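Local coordinates for protein ribonucleoside-diphosphate reductase, alpha chain (Actinobacillus ureae ATCC 25976, PDB 6DQX) that probably reduces ribonucleoside diphosphates to deoxyribonucleotides, as the catalytic alpha subunit of a class Id ribonucleotide reductase, at residues R38-R43 with S420-G425; I91-N94 with D98-L101; F315-M320 with R406-L411; S321-K326 with D334-F339. All coordinates share one frame; numbering follows the deposited sequence.

Contact 1 of 4, residues R38-R43 with S420-G425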
loop_
_atom_site.group_PDB
_atom_site.type_symbol
_atom_site.label_atom_id
_atom_site.label_comp_id
_atom_site.label_asym_id
_atom_site.label_seq_id
_atom_site.Cartn_x
_atom_site.Cartn_y
_atom_site.Cartn_z
ATOM N N ARG A 38 20.641 -28.703 -15.069
ATOM C CA ARG A 38 21.166 -28.752 -13.709
ATOM C C ARG A 38 21.618 -27.387 -13.234
ATOM O O ARG A 38 21.284 -26.990 -12.121
ATOM C CB ARG A 38 22.328 -29.746 -13.584
ATOM C CG ARG A 38 21.877 -31.170 -13.318
ATOM C CD ARG A 38 23.020 -32.006 -12.763
ATOM N NE ARG A 38 24.072 -32.146 -13.751
ATOM C CZ ARG A 38 24.029 -32.950 -14.816
ATOM N NH1 ARG A 38 22.966 -33.724 -15.067
ATOM N NH2 ARG A 38 25.069 -32.973 -15.649
ATOM N N LEU A 39 22.380 -26.677 -14.079
ATOM C CA LEU A 39 22.856 -25.318 -13.741
ATOM C C LEU A 39 21.710 -24.360 -13.523
ATOM O O LEU A 39 21.696 -23.600 -12.545
ATOM C CB LEU A 39 23.780 -24.733 -14.831
ATOM C CG LEU A 39 25.262 -24.776 -14.515
ATOM C CD1 LEU A 39 25.695 -26.200 -14.215
ATOM C CD2 LEU A 39 26.056 -24.189 -15.665
ATOM N N PHE A 40 20.754 -24.389 -14.439
ATOM C CA PHE A 40 19.571 -23.533 -14.330
ATOM C C PHE A 40 18.851 -23.770 -13.001
ATOM O O PHE A 40 18.535 -22.832 -12.279
ATOM C CB PHE A 40 18.627 -23.777 -15.506
ATOM C CG PHE A 40 17.502 -22.763 -15.606
ATOM C CD1 PHE A 40 17.717 -21.524 -16.199
ATOM C CD2 PHE A 40 16.245 -23.040 -15.088
ATOM C CE1 PHE A 40 16.691 -20.582 -16.293
ATOM C CE2 PHE A 40 15.211 -22.104 -15.178
ATOM C CZ PHE A 40 15.432 -20.875 -15.784
ATOM N N LEU A 41 18.637 -25.037 -12.666
ATOM C CA LEU A 41 17.948 -25.392 -11.426
ATOM C C LEU A 41 18.738 -24.991 -10.166
ATOM O O LEU A 41 18.169 -24.477 -9.198
ATOM C CB LEU A 41 17.669 -26.884 -11.403
ATOM C CG LEU A 41 16.587 -27.378 -12.370
ATOM C CD1 LEU A 41 16.574 -28.893 -12.386
ATOM C CD2 LEU A 41 15.216 -26.831 -11.994
ATOM N N GLN A 42 20.042 -25.241 -10.184
ATOM C CA GLN A 42 20.919 -24.842 -9.067
ATOM C C GLN A 42 20.876 -23.345 -8.820
ATOM O O GLN A 42 20.781 -22.903 -7.678
ATOM C CB GLN A 42 22.368 -25.252 -9.327
ATOM C CG GLN A 42 22.655 -26.733 -9.132
ATOM C CD GLN A 42 24.071 -27.109 -9.551
ATOM O OE1 GLN A 42 25.029 -26.359 -9.304
ATOM N NE2 GLN A 42 24.215 -28.274 -10.189
ATOM N N ARG A 43 20.944 -22.575 -9.901
ATOM C CA ARG A 43 21.007 -21.130 -9.807
ATOM C C ARG A 43 19.684 -20.481 -9.455
ATOM O O ARG A 43 19.679 -19.418 -8.848
ATOM C CB ARG A 43 21.543 -20.541 -11.106
ATOM C CG ARG A 43 22.995 -20.885 -11.298
ATOM C CD ARG A 43 23.490 -20.491 -12.659
ATOM N NE ARG A 43 24.946 -20.523 -12.683
ATOM C CZ ARG A 43 25.699 -20.065 -13.681
ATOM N NH1 ARG A 43 25.145 -19.534 -14.771
ATOM N NH2 ARG A 43 27.023 -20.138 -13.584
ATOM N N SER A 420 10.174 -23.607 -17.960
ATOM C CA SER A 420 9.889 -25.016 -17.769
ATOM C C SER A 420 10.236 -25.839 -19.015
ATOM O O SER A 420 10.769 -26.932 -18.894
ATOM C CB SER A 420 8.426 -25.227 -17.386
ATOM O OG SER A 420 8.122 -24.526 -16.200
ATOM N N SER A 421 9.982 -25.280 -20.196
ATOM C CA SER A 421 10.335 -25.926 -21.464
ATOM C C SER A 421 11.850 -26.036 -21.629
ATOM O O SER A 421 12.367 -27.055 -22.106
ATOM C CB SER A 421 9.738 -25.161 -22.653
ATOM O OG SER A 421 8.372 -25.487 -22.795
ATOM N N PHE A 422 12.562 -24.985 -21.235
ATOM C CA PHE A 422 14.024 -25.024 -21.250
ATOM C C PHE A 422 14.542 -26.192 -20.395
ATOM O O PHE A 422 15.300 -27.020 -20.884
ATOM C CB PHE A 422 14.622 -23.707 -20.762
ATOM C CG PHE A 422 16.131 -23.712 -20.743
ATOM C CD1 PHE A 422 16.845 -23.854 -21.927
ATOM C CD2 PHE A 422 16.830 -23.609 -19.541
ATOM C CE1 PHE A 422 18.240 -23.873 -21.926
ATOM C CE2 PHE A 422 18.217 -23.623 -19.530
ATOM C CZ PHE A 422 18.923 -23.758 -20.724
ATOM N N ILE A 423 14.077 -26.258 -19.151
ATOM C CA ILE A 423 14.488 -27.295 -18.194
ATOM C C ILE A 423 14.249 -28.694 -18.779
ATOM O O ILE A 423 15.114 -29.570 -18.703
ATOM C CB ILE A 423 13.774 -27.119 -16.836
ATOM C CG1 ILE A 423 14.295 -25.870 -16.090
ATOM C CG2 ILE A 423 13.915 -28.354 -15.940
ATOM C CD1 ILE A 423 13.413 -25.410 -14.952
ATOM N N LEU A 424 13.085 -28.877 -19.400
ATOM C CA LEU A 424 12.671 -30.190 -19.908
ATOM C C LEU A 424 13.073 -30.428 -21.360
ATOM O O LEU A 424 12.235 -30.589 -22.254
ATOM C CB LEU A 424 11.162 -30.380 -19.668
ATOM C CG LEU A 424 10.680 -31.826 -19.672
ATOM C CD1 LEU A 424 11.264 -32.585 -18.492
ATOM C CD2 LEU A 424 9.158 -31.872 -19.624
ATOM N N GLY A 425 14.387 -30.486 -21.589
ATOM C CA GLY A 425 14.915 -30.847 -22.901
ATOM C C GLY A 425 14.835 -29.779 -23.967
ATOM O O GLY A 425 14.879 -30.110 -25.144
#
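A T-shaped aromatic pair, F40 with F422, joins the N-terminal helix 35-44 to the short helix 418-423, which lies within the barrel-domain sequence of this reductase. The edge of F422 is directed at the face of F40: the ring centroids are 5.5 Å apart and the planes stand at 73°. CD2 of F422 sits over that face but displaced toward its rim, and the closest carbons are F40 CD1 and F422 CE2, 4.0 Å apart. In F40 the ring carbon CG lies opposite the backbone N (chi1 -170°), which carries the ring out from its helix across to the other. I423 fills in beside it, its CG1 3.6 Å from F40 CD2. The ethyl end of I423 then serves a second residue, for its CD1 is 3.7 Å from L41 CD2, the two side chains crossing at about a right angle. W32 and Y45 also touch I423, while its carbonyl oxygen accepts a hydrogen bond from S37 OG. Across the two segments themselves no hydrogen bond forms. The example is thus apolar between the segments, resting on dispersion and the edge-to-face ring pair, while the S37 bond links the same helices just beside it.

Contact 2 of 4, residues I91-N94 with D98-L101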
loop_
_atom_site.group_PDB
_atom_site.type_symbol
_atom_site.label_atom_id
_atom_site.label_comp_id
_atom_site.label_asym_id
_atom_site.label_seq_id
_atom_site.Cartn_x
_atom_site.Cartn_y
_atom_site.Cartn_z
ATOM N N ILE A 91 6.670 -25.160 -7.150
ATOM C CA ILE A 91 6.772 -26.533 -6.663
ATOM C C ILE A 91 8.249 -26.940 -6.507
ATOM O O ILE A 91 8.650 -27.465 -5.454
ATOM C CB ILE A 91 5.980 -27.495 -7.598
ATOM C CG1 ILE A 91 4.477 -27.241 -7.393
ATOM C CG2 ILE A 91 6.357 -28.952 -7.336
ATOM C CD1 ILE A 91 3.544 -27.792 -8.466
ATOM N N TRP A 92 9.049 -26.681 -7.531
ATOM C CA TRP A 92 10.509 -26.938 -7.471
ATOM C C TRP A 92 11.096 -26.215 -6.271
ATOM O O TRP A 92 11.914 -26.780 -5.528
ATOM C CB TRP A 92 11.237 -26.436 -8.717
ATOM C CG TRP A 92 11.359 -27.411 -9.825
ATOM C CD1 TRP A 92 10.646 -27.408 -11.002
ATOM C CD2 TRP A 92 12.248 -28.529 -9.896
ATOM N NE1 TRP A 92 11.032 -28.472 -11.789
ATOM C CE2 TRP A 92 12.013 -29.171 -11.137
ATOM C CE3 TRP A 92 13.214 -29.057 -9.034
ATOM C CZ2 TRP A 92 12.710 -30.312 -11.533
ATOM C CZ3 TRP A 92 13.921 -30.184 -9.436
ATOM C CH2 TRP A 92 13.661 -30.804 -10.672
ATOM N N SER A 93 10.675 -24.968 -6.084
ATOM C CA SER A 93 11.272 -24.127 -5.017
ATOM C C SER A 93 10.851 -24.512 -3.603
ATOM O O SER A 93 11.703 -24.533 -2.685
ATOM C CB SER A 93 10.994 -22.648 -5.269
ATOM O OG SER A 93 11.635 -22.223 -6.455
ATOM N N ASN A 94 9.557 -24.801 -3.420
ATOM C CA ASN A 94 8.928 -24.800 -2.107
ATOM C C ASN A 94 8.202 -26.059 -1.688
ATOM O O ASN A 94 7.914 -26.205 -0.509
ATOM C CB ASN A 94 7.929 -23.615 -2.018
ATOM C CG ASN A 94 8.548 -22.276 -2.439
ATOM O OD1 ASN A 94 7.891 -21.463 -3.093
ATOM N ND2 ASN A 94 9.828 -22.049 -2.074
ATOM N N ASP A 98 9.654 -25.701 4.239
ATOM C CA ASP A 98 9.031 -24.638 5.050
ATOM C C ASP A 98 8.776 -23.346 4.281
ATOM O O ASP A 98 7.728 -22.721 4.443
ATOM C CB ASP A 98 9.898 -24.336 6.279
ATOM C CG ASP A 98 9.934 -25.486 7.257
ATOM O OD1 ASP A 98 9.022 -26.340 7.222
ATOM O OD2 ASP A 98 10.875 -25.536 8.081
ATOM N N ARG A 99 9.726 -22.955 3.440
ATOM C CA ARG A 99 9.657 -21.668 2.759
ATOM C C ARG A 99 8.517 -21.586 1.739
ATOM O O ARG A 99 8.078 -22.614 1.197
ATOM C CB ARG A 99 10.990 -21.324 2.086
ATOM C CG ARG A 99 11.419 -22.210 0.921
ATOM C CD ARG A 99 12.630 -21.620 0.221
ATOM N NE ARG A 99 12.990 -22.342 -1.000
ATOM C CZ ARG A 99 14.025 -22.034 -1.790
ATOM N NH1 ARG A 99 14.831 -21.009 -1.495
ATOM N NH2 ARG A 99 14.270 -22.753 -2.883
ATOM N N GLY A 100 8.039 -20.363 1.512
ATOM C CA GLY A 100 7.172 -20.050 0.371
ATOM C C GLY A 100 5.858 -20.798 0.293
ATOM O O GLY A 100 5.342 -21.337 1.293
ATOM N N LEU A 101 5.303 -20.786 -0.913
ATOM C CA LEU A 101 4.051 -21.462 -1.218
ATOM C C LEU A 101 4.201 -22.103 -2.602
ATOM O O LEU A 101 4.946 -21.602 -3.442
ATOM C CB LEU A 101 2.869 -20.492 -1.220
ATOM C CG LEU A 101 2.493 -19.857 0.130
ATOM C CD1 LEU A 101 1.496 -18.737 -0.063
ATOM C CD2 LEU A 101 1.944 -20.913 1.085
HETATM O O HOH W 1 14.147 -26.104 -3.598
HETATM O O HOH W 2 6.375 -19.025 -3.516
#
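The guanidinium of R99 has the backbone oxygen of S93 at its edge, lying in its plane, while the amide of N94 stands perpendicular to it, the two planes 90° apart. R99 grips that oxygen side-on with two nitrogens: NE is 3.0 Å from S93 O and NH2 is 3.1 Å from S93 O. Both donors come from the same face of the carbonyl plane, NE well above it and NH2 tilted less. An extended chain from CG to NE delivers the group, after a first torsion (chi1 67°) that sets CG between the backbone N and the carbonyl carbon. Sharing one acceptor between NE and NH2, with the oxygen in the guanidinium plane, restrains the turn of the group about CD-NE. N94 crosses the arginine at about a right angle, with ND2 3.4 Å from R99 CG, so the amide packs against the aliphatic stem. A water 2.9 Å from N94 OD1 probably donates to it, though other acceptors are within its reach, and accepts a weak bond from L101 N. The serine hydroxyl turns back into its own helix, to S89 O. The contact thus closes the turn that follows helix 89-94 and precedes strand 105-109. L101 inserts its side chain between helices 114-130 and 308-327, and R55 of helix 52-67 donates to W92 O.

Contact 3 of 4, residues F315-M320 with R406-L411. With EDO (1,2-ethanediol), chain F.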
loop_
_atom_site.group_PDB
_atom_site.type_symbol
_atom_site.label_atom_id
_atom_site.label_comp_id
_atom_site.label_asym_id
_atom_site.label_seq_id
_atom_site.Cartn_x
_atom_site.Cartn_y
_atom_site.Cartn_z
ATOM N N PHE A 315 -0.824 -35.560 -7.986
ATOM C CA PHE A 315 0.268 -34.745 -7.444
ATOM C C PHE A 315 -0.190 -33.322 -7.191
ATOM O O PHE A 315 0.090 -32.754 -6.127
ATOM C CB PHE A 315 1.485 -34.751 -8.377
ATOM C CG PHE A 315 2.592 -33.863 -7.922
ATOM C CD1 PHE A 315 3.324 -34.212 -6.812
ATOM C CD2 PHE A 315 2.910 -32.682 -8.613
ATOM C CE1 PHE A 315 4.359 -33.406 -6.371
ATOM C CE2 PHE A 315 3.945 -31.880 -8.186
ATOM C CZ PHE A 315 4.685 -32.255 -7.075
ATOM N N LEU A 316 -0.884 -32.738 -8.164
ATOM C CA LEU A 316 -1.391 -31.376 -8.018
ATOM C C LEU A 316 -2.410 -31.251 -6.885
ATOM O O LEU A 316 -2.435 -30.247 -6.167
ATOM C CB LEU A 316 -1.954 -30.878 -9.340
ATOM C CG LEU A 316 -0.875 -30.622 -10.408
ATOM C CD1 LEU A 316 -1.515 -30.087 -11.658
ATOM C CD2 LEU A 316 0.207 -29.651 -9.923
ATOM N N ASP A 317 -3.200 -32.297 -6.661
ATOM C CA ASP A 317 -4.104 -32.261 -5.518
ATOM C C ASP A 317 -3.356 -32.234 -4.186
ATOM O O ASP A 317 -3.755 -31.509 -3.295
ATOM C CB ASP A 317 -5.098 -33.400 -5.550
ATOM C CG ASP A 317 -6.259 -33.172 -4.618
ATOM O OD1 ASP A 317 -6.925 -32.122 -4.748
ATOM O OD2 ASP A 317 -6.527 -34.038 -3.751
ATOM N N VAL A 318 -2.274 -32.995 -4.044
ATOM C CA VAL A 318 -1.492 -32.903 -2.784
ATOM C C VAL A 318 -0.742 -31.593 -2.644
ATOM O O VAL A 318 -0.540 -31.119 -1.531
ATOM C CB VAL A 318 -0.517 -34.080 -2.565
ATOM C CG1 VAL A 318 -1.282 -35.348 -2.537
ATOM C CG2 VAL A 318 0.577 -34.191 -3.591
ATOM N N VAL A 319 -0.335 -30.995 -3.770
ATOM C CA VAL A 319 0.199 -29.652 -3.761
ATOM C C VAL A 319 -0.809 -28.648 -3.194
ATOM O O VAL A 319 -0.468 -27.839 -2.319
ATOM C CB VAL A 319 0.705 -29.241 -5.167
ATOM C CG1 VAL A 319 1.043 -27.755 -5.215
ATOM C CG2 VAL A 319 1.921 -30.095 -5.571
ATOM N N MET A 320 -2.068 -28.721 -3.629
ATOM C CA MET A 320 -3.103 -27.870 -3.055
ATOM C C MET A 320 -3.321 -28.150 -1.560
ATOM O O MET A 320 -3.516 -27.214 -0.783
ATOM C CB MET A 320 -4.435 -28.034 -3.816
ATOM C CG MET A 320 -5.467 -26.934 -3.564
ATOM S SD MET A 320 -4.971 -25.221 -3.902
ATOM C CE MET A 320 -3.782 -25.435 -5.243
ATOM N N ARG A 406 -16.468 -35.046 -8.020
ATOM C CA ARG A 406 -15.028 -34.917 -8.183
ATOM C C ARG A 406 -14.444 -34.051 -7.080
ATOM O O ARG A 406 -15.183 -33.421 -6.319
ATOM C CB ARG A 406 -14.674 -34.372 -9.563
ATOM C CG ARG A 406 -15.162 -32.960 -9.844
ATOM C CD ARG A 406 -14.637 -32.490 -11.198
ATOM N NE ARG A 406 -15.005 -31.089 -11.399
ATOM C CZ ARG A 406 -16.224 -30.621 -11.677
ATOM N NH1 ARG A 406 -17.272 -31.431 -11.853
ATOM N NH2 ARG A 406 -16.412 -29.304 -11.808
ATOM N N ARG A 407 -13.117 -34.072 -7.025
ATOM C CA ARG A 407 -12.318 -33.429 -5.981
ATOM C C ARG A 407 -11.990 -31.945 -6.282
ATOM O O ARG A 407 -11.747 -31.161 -5.344
ATOM C CB ARG A 407 -11.014 -34.228 -5.871
ATOM C CG ARG A 407 -9.987 -33.787 -4.841
ATOM C CD ARG A 407 -10.349 -34.246 -3.465
ATOM N NE ARG A 407 -9.221 -34.092 -2.545
ATOM C CZ ARG A 407 -9.341 -33.935 -1.236
ATOM N NH1 ARG A 407 -10.539 -33.919 -0.664
ATOM N NH2 ARG A 407 -8.255 -33.782 -0.490
ATOM N N ASN A 408 -11.916 -31.603 -7.570
ATOM C CA ASN A 408 -11.351 -30.341 -8.073
ATOM C C ASN A 408 -12.310 -29.653 -9.017
ATOM O O ASN A 408 -12.833 -30.276 -9.933
ATOM C CB ASN A 408 -10.086 -30.658 -8.825
ATOM C CG ASN A 408 -9.175 -31.560 -8.031
ATOM O OD1 ASN A 408 -9.104 -32.773 -8.290
ATOM N ND2 ASN A 408 -8.527 -31.000 -7.002
ATOM N N THR A 409 -12.557 -28.356 -8.804
ATOM C CA THR A 409 -13.567 -27.658 -9.602
ATOM C C THR A 409 -13.144 -27.556 -11.058
ATOM O O THR A 409 -13.981 -27.704 -11.977
ATOM C CB THR A 409 -13.895 -26.250 -9.070
ATOM O OG1 THR A 409 -12.687 -25.499 -8.953
ATOM C CG2 THR A 409 -14.620 -26.328 -7.745
ATOM N N THR A 410 -11.840 -27.337 -11.247
ATOM C CA THR A 410 -11.202 -27.309 -12.542
ATOM C C THR A 410 -9.951 -28.180 -12.506
ATOM O O THR A 410 -9.333 -28.357 -11.455
ATOM C CB THR A 410 -10.785 -25.861 -12.944
ATOM O OG1 THR A 410 -9.771 -25.382 -12.041
ATOM C CG2 THR A 410 -12.019 -24.959 -12.939
ATOM N N LEU A 411 -9.585 -28.708 -13.665
ATOM C CA LEU A 411 -8.443 -29.577 -13.847
ATOM C C LEU A 411 -7.355 -29.042 -14.790
ATOM O O LEU A 411 -6.176 -29.353 -14.562
ATOM C CB LEU A 411 -8.904 -30.941 -14.381
ATOM C CG LEU A 411 -9.475 -31.939 -13.356
ATOM C CD1 LEU A 411 -8.468 -32.182 -12.222
ATOM C CD2 LEU A 411 -10.808 -31.498 -12.810
HETATM C C1 EDO F . -4.151 -35.658 0.122
HETATM O O1 EDO F . -3.371 -34.485 0.396
HETATM C C2 EDO F . -4.854 -35.569 -1.222
HETATM O O2 EDO F . -5.487 -34.306 -1.388
#
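D317 on helix 308-327 faces R407 and N408 of an irregular loop, the backbones approaching to 7.9 Å between D317 CA and N408 CA. The carboxylate is reached by both loop residues, one on each oxygen. R407 NE forms a salt bridge with D317 OD2 at 3.0 Å, almost straight at 176°, arriving on the syn side with the oxygen in the guanidinium plane; the two flat groups are turned 70° apart. R407 CG, opposite the backbone N, comes against the carboxylate, and the bend at chi2 (79°) then turns CD and NE toward OD2. On the other oxygen, N408 ND2 donates to D317 OD1 at 3.0 Å from above the carboxylate plane, while the oxygen stays in the plane of the amide. An ethanediol molecule, probably from the crystallisation liquor, bridges the pair: its O2 donates to D317 OD2 at 2.6 Å and accepts from R407 NH2 at 3.0 Å. Other partners anchor the same groups, since R344 NE makes a second salt bridge to D317 OD1, G396 O accepts from R407 NH1, and S388 OG bonds N408 OD1. Two arginines near one buried carboxylate would probably favour its ionised form. The arrangement is a charge network around a buried aspartate, in the barrel-domain sequence, and it ties down the loop running from helix 367-395 to helix 418-423.

Contact 4 of 4, residues S321-K326 with D334-F339. With EDO (1,2-ethanediol), chain F.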
loop_
_atom_site.group_PDB
_atom_site.type_symbol
_atom_site.label_atom_id
_atom_site.label_comp_id
_atom_site.label_asym_id
_atom_site.label_seq_id
_atom_site.Cartn_x
_atom_site.Cartn_y
_atom_site.Cartn_z
ATOM N N SER A 321 -3.276 -29.412 -1.155
ATOM C CA SER A 321 -3.329 -29.731 0.283
ATOM C C SER A 321 -2.200 -29.024 1.062
ATOM O O SER A 321 -2.449 -28.474 2.142
ATOM C CB SER A 321 -3.312 -31.241 0.517
ATOM O OG SER A 321 -4.466 -31.830 -0.040
ATOM N N GLU A 322 -0.998 -28.963 0.484
ATOM C CA GLU A 322 0.093 -28.193 1.096
ATOM C C GLU A 322 -0.208 -26.701 1.198
ATOM O O GLU A 322 0.029 -26.083 2.263
ATOM C CB GLU A 322 1.430 -28.382 0.369
ATOM C CG GLU A 322 2.538 -27.558 1.005
ATOM C CD GLU A 322 3.889 -27.820 0.428
ATOM O OE1 GLU A 322 4.489 -28.828 0.826
ATOM O OE2 GLU A 322 4.346 -27.008 -0.407
ATOM N N PHE A 323 -0.687 -26.099 0.103
ATOM C CA PHE A 323 -1.064 -24.703 0.165
ATOM C C PHE A 323 -2.083 -24.486 1.286
ATOM O O PHE A 323 -1.951 -23.529 2.065
ATOM C CB PHE A 323 -1.594 -24.138 -1.160
ATOM C CG PHE A 323 -2.232 -22.801 -1.002
ATOM C CD1 PHE A 323 -1.445 -21.644 -0.942
ATOM C CD2 PHE A 323 -3.600 -22.684 -0.808
ATOM C CE1 PHE A 323 -2.031 -20.410 -0.723
ATOM C CE2 PHE A 323 -4.191 -21.444 -0.588
ATOM C CZ PHE A 323 -3.407 -20.307 -0.552
ATOM N N ILE A 324 -3.099 -25.338 1.354
ATOM C CA ILE A 324 -4.138 -25.196 2.381
ATOM C C ILE A 324 -3.482 -25.242 3.766
ATOM O O ILE A 324 -3.759 -24.360 4.585
ATOM C CB ILE A 324 -5.268 -26.237 2.194
ATOM C CG1 ILE A 324 -6.091 -25.895 0.939
ATOM C CG2 ILE A 324 -6.201 -26.335 3.418
ATOM C CD1 ILE A 324 -6.804 -27.084 0.337
ATOM N N GLU A 325 -2.626 -26.233 4.014
ATOM C CA GLU A 325 -1.998 -26.404 5.351
ATOM C C GLU A 325 -1.115 -25.201 5.718
ATOM O O GLU A 325 -1.151 -24.713 6.861
ATOM C CB GLU A 325 -1.188 -27.707 5.403
ATOM C CG GLU A 325 -0.471 -28.038 6.713
ATOM C CD GLU A 325 -1.389 -28.100 7.930
ATOM O OE1 GLU A 325 -0.884 -27.842 9.050
ATOM O OE2 GLU A 325 -2.605 -28.396 7.782
ATOM N N LYS A 326 -0.331 -24.731 4.751
ATOM C CA LYS A 326 0.578 -23.604 4.959
ATOM C C LYS A 326 -0.131 -22.278 5.148
ATOM O O LYS A 326 0.306 -21.444 5.970
ATOM C CB LYS A 326 1.567 -23.478 3.796
ATOM C CG LYS A 326 2.656 -24.524 3.793
ATOM C CD LYS A 326 3.681 -24.189 2.724
ATOM C CE LYS A 326 4.935 -25.022 2.845
ATOM N NZ LYS A 326 5.961 -24.452 1.922
ATOM N N ASP A 334 -6.350 -15.244 4.186
ATOM C CA ASP A 334 -7.586 -15.971 4.566
ATOM C C ASP A 334 -8.540 -16.197 3.380
ATOM O O ASP A 334 -9.220 -17.221 3.337
ATOM C CB ASP A 334 -8.352 -15.317 5.730
ATOM C CG ASP A 334 -8.670 -13.858 5.489
ATOM O OD1 ASP A 334 -7.737 -13.089 5.135
ATOM O OD2 ASP A 334 -9.844 -13.458 5.688
ATOM N N ARG A 335 -8.576 -15.266 2.426
ATOM C CA ARG A 335 -9.514 -15.393 1.298
ATOM C C ARG A 335 -9.053 -16.493 0.353
ATOM O O ARG A 335 -9.896 -17.181 -0.224
ATOM C CB ARG A 335 -9.685 -14.080 0.528
ATOM C CG ARG A 335 -10.312 -12.974 1.366
ATOM C CD ARG A 335 -10.986 -11.917 0.539
ATOM N NE ARG A 335 -10.007 -11.136 -0.210
ATOM C CZ ARG A 335 -10.271 -10.024 -0.890
ATOM N NH1 ARG A 335 -11.503 -9.558 -0.986
ATOM N NH2 ARG A 335 -9.290 -9.396 -1.527
ATOM N N ALA A 336 -7.736 -16.623 0.188
ATOM C CA ALA A 336 -7.143 -17.672 -0.654
ATOM C C ALA A 336 -7.225 -19.031 0.042
ATOM O O ALA A 336 -7.486 -20.059 -0.593
ATOM C CB ALA A 336 -5.721 -17.347 -0.990
ATOM N N HIS A 337 -6.976 -19.039 1.344
ATOM C CA HIS A 337 -7.133 -20.280 2.128
ATOM C C HIS A 337 -8.540 -20.833 1.980
ATOM O O HIS A 337 -8.706 -22.058 1.726
ATOM C CB HIS A 337 -6.808 -20.021 3.598
ATOM C CG HIS A 337 -7.089 -21.185 4.488
ATOM N ND1 HIS A 337 -6.211 -22.223 4.628
ATOM C CD2 HIS A 337 -8.165 -21.498 5.237
ATOM C CE1 HIS A 337 -6.726 -23.124 5.445
ATOM N NE2 HIS A 337 -7.905 -22.702 5.837
ATOM N N ARG A 338 -9.540 -19.950 2.097
ATOM C CA ARG A 338 -10.941 -20.299 1.942
ATOM C C ARG A 338 -11.198 -20.868 0.535
ATOM O O ARG A 338 -11.789 -21.948 0.377
ATOM C CB ARG A 338 -11.842 -19.090 2.191
ATOM C CG ARG A 338 -13.316 -19.389 2.010
ATOM C CD ARG A 338 -14.171 -18.237 2.470
ATOM N NE ARG A 338 -15.557 -18.403 2.059
ATOM C CZ ARG A 338 -16.459 -19.195 2.650
ATOM N NH1 ARG A 338 -16.161 -19.951 3.692
ATOM N NH2 ARG A 338 -17.686 -19.229 2.166
ATOM N N PHE A 339 -10.735 -20.154 -0.479
ATOM C CA PHE A 339 -10.914 -20.627 -1.847
ATOM C C PHE A 339 -10.342 -21.997 -2.080
ATOM O O PHE A 339 -11.036 -22.876 -2.605
ATOM C CB PHE A 339 -10.302 -19.655 -2.887
ATOM C CG PHE A 339 -10.510 -20.116 -4.304
ATOM C CD1 PHE A 339 -9.635 -21.015 -4.882
ATOM C CD2 PHE A 339 -11.598 -19.664 -5.035
ATOM C CE1 PHE A 339 -9.801 -21.443 -6.195
ATOM C CE2 PHE A 339 -11.802 -20.100 -6.340
ATOM C CZ PHE A 339 -10.909 -20.989 -6.914
HETATM C C1 EDO F . -4.151 -35.658 0.122
HETATM O O1 EDO F . -3.371 -34.485 0.396
HETATM C C2 EDO F . -4.854 -35.569 -1.222
HETATM O O2 EDO F . -5.487 -34.306 -1.388
#
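F323 and I324 of one helix meet A336 and H337 of the next, and the rotamers decide which atoms touch. In F323 the ring extends opposite the backbone N (chi1 168°), presenting its edge to the second helix. CZ reaches A336 CB at 3.8 Å, and CE2 lies 3.6 Å from A336 O, which is near the ring plane, so the carbonyl faces the slightly positive rim of hydrogens. H337 adopts a similar first torsion, its CG likewise opposite the backbone N, reaching back toward helix 308-327 with its imidazole edge. There ND1 makes a weak hydrogen bond with I324 O, 3.3 Å long and bent to 121°. The firmer partner of H337 ND1 is S327 OG, so the orientation of the ring probably owes more to S327, at the end of the first helix. I324 crosses the histidine at about a right angle, its CG2 branch 3.8 Å from H337 CE1. Further along, A340 touches both F323 and I324, while V289 of strand 288-296 packs on F323 and A336. Nearby, S321 OG is hydrogen-bonded to ethanediol O1 and to R344 NH2. The segments run roughly antiparallel, with 141° between their directions and 9.3 Å between their axes. This is an antiparallel helical (alpha-alpha) hairpin, made of successive helices of the barrel domain and packed against strand 288-296.

From the N terminus, contact 1 opens first on helix 35-44 and closes last, on helix 418-423, so its long loop encloses the other three. Contact 2 closes a tight turn early, before helix 308-327 begins. That helix serves contacts 3 and 4 in succession: contact 4 closes onto helix 334-343, inside the wider loop that contact 3 completes at residues 406-411. No loops cross. The contacts touch in space: L41 packs on W92 between contacts 1 and 2, I91 on F315 between contacts 2 and 3, and K326 NZ of contact 4 probably donates a hydrogen bond to G100 O of contact 2. Helix 308-327 links three of them, and one ethanediol bridges contacts 3 and 4.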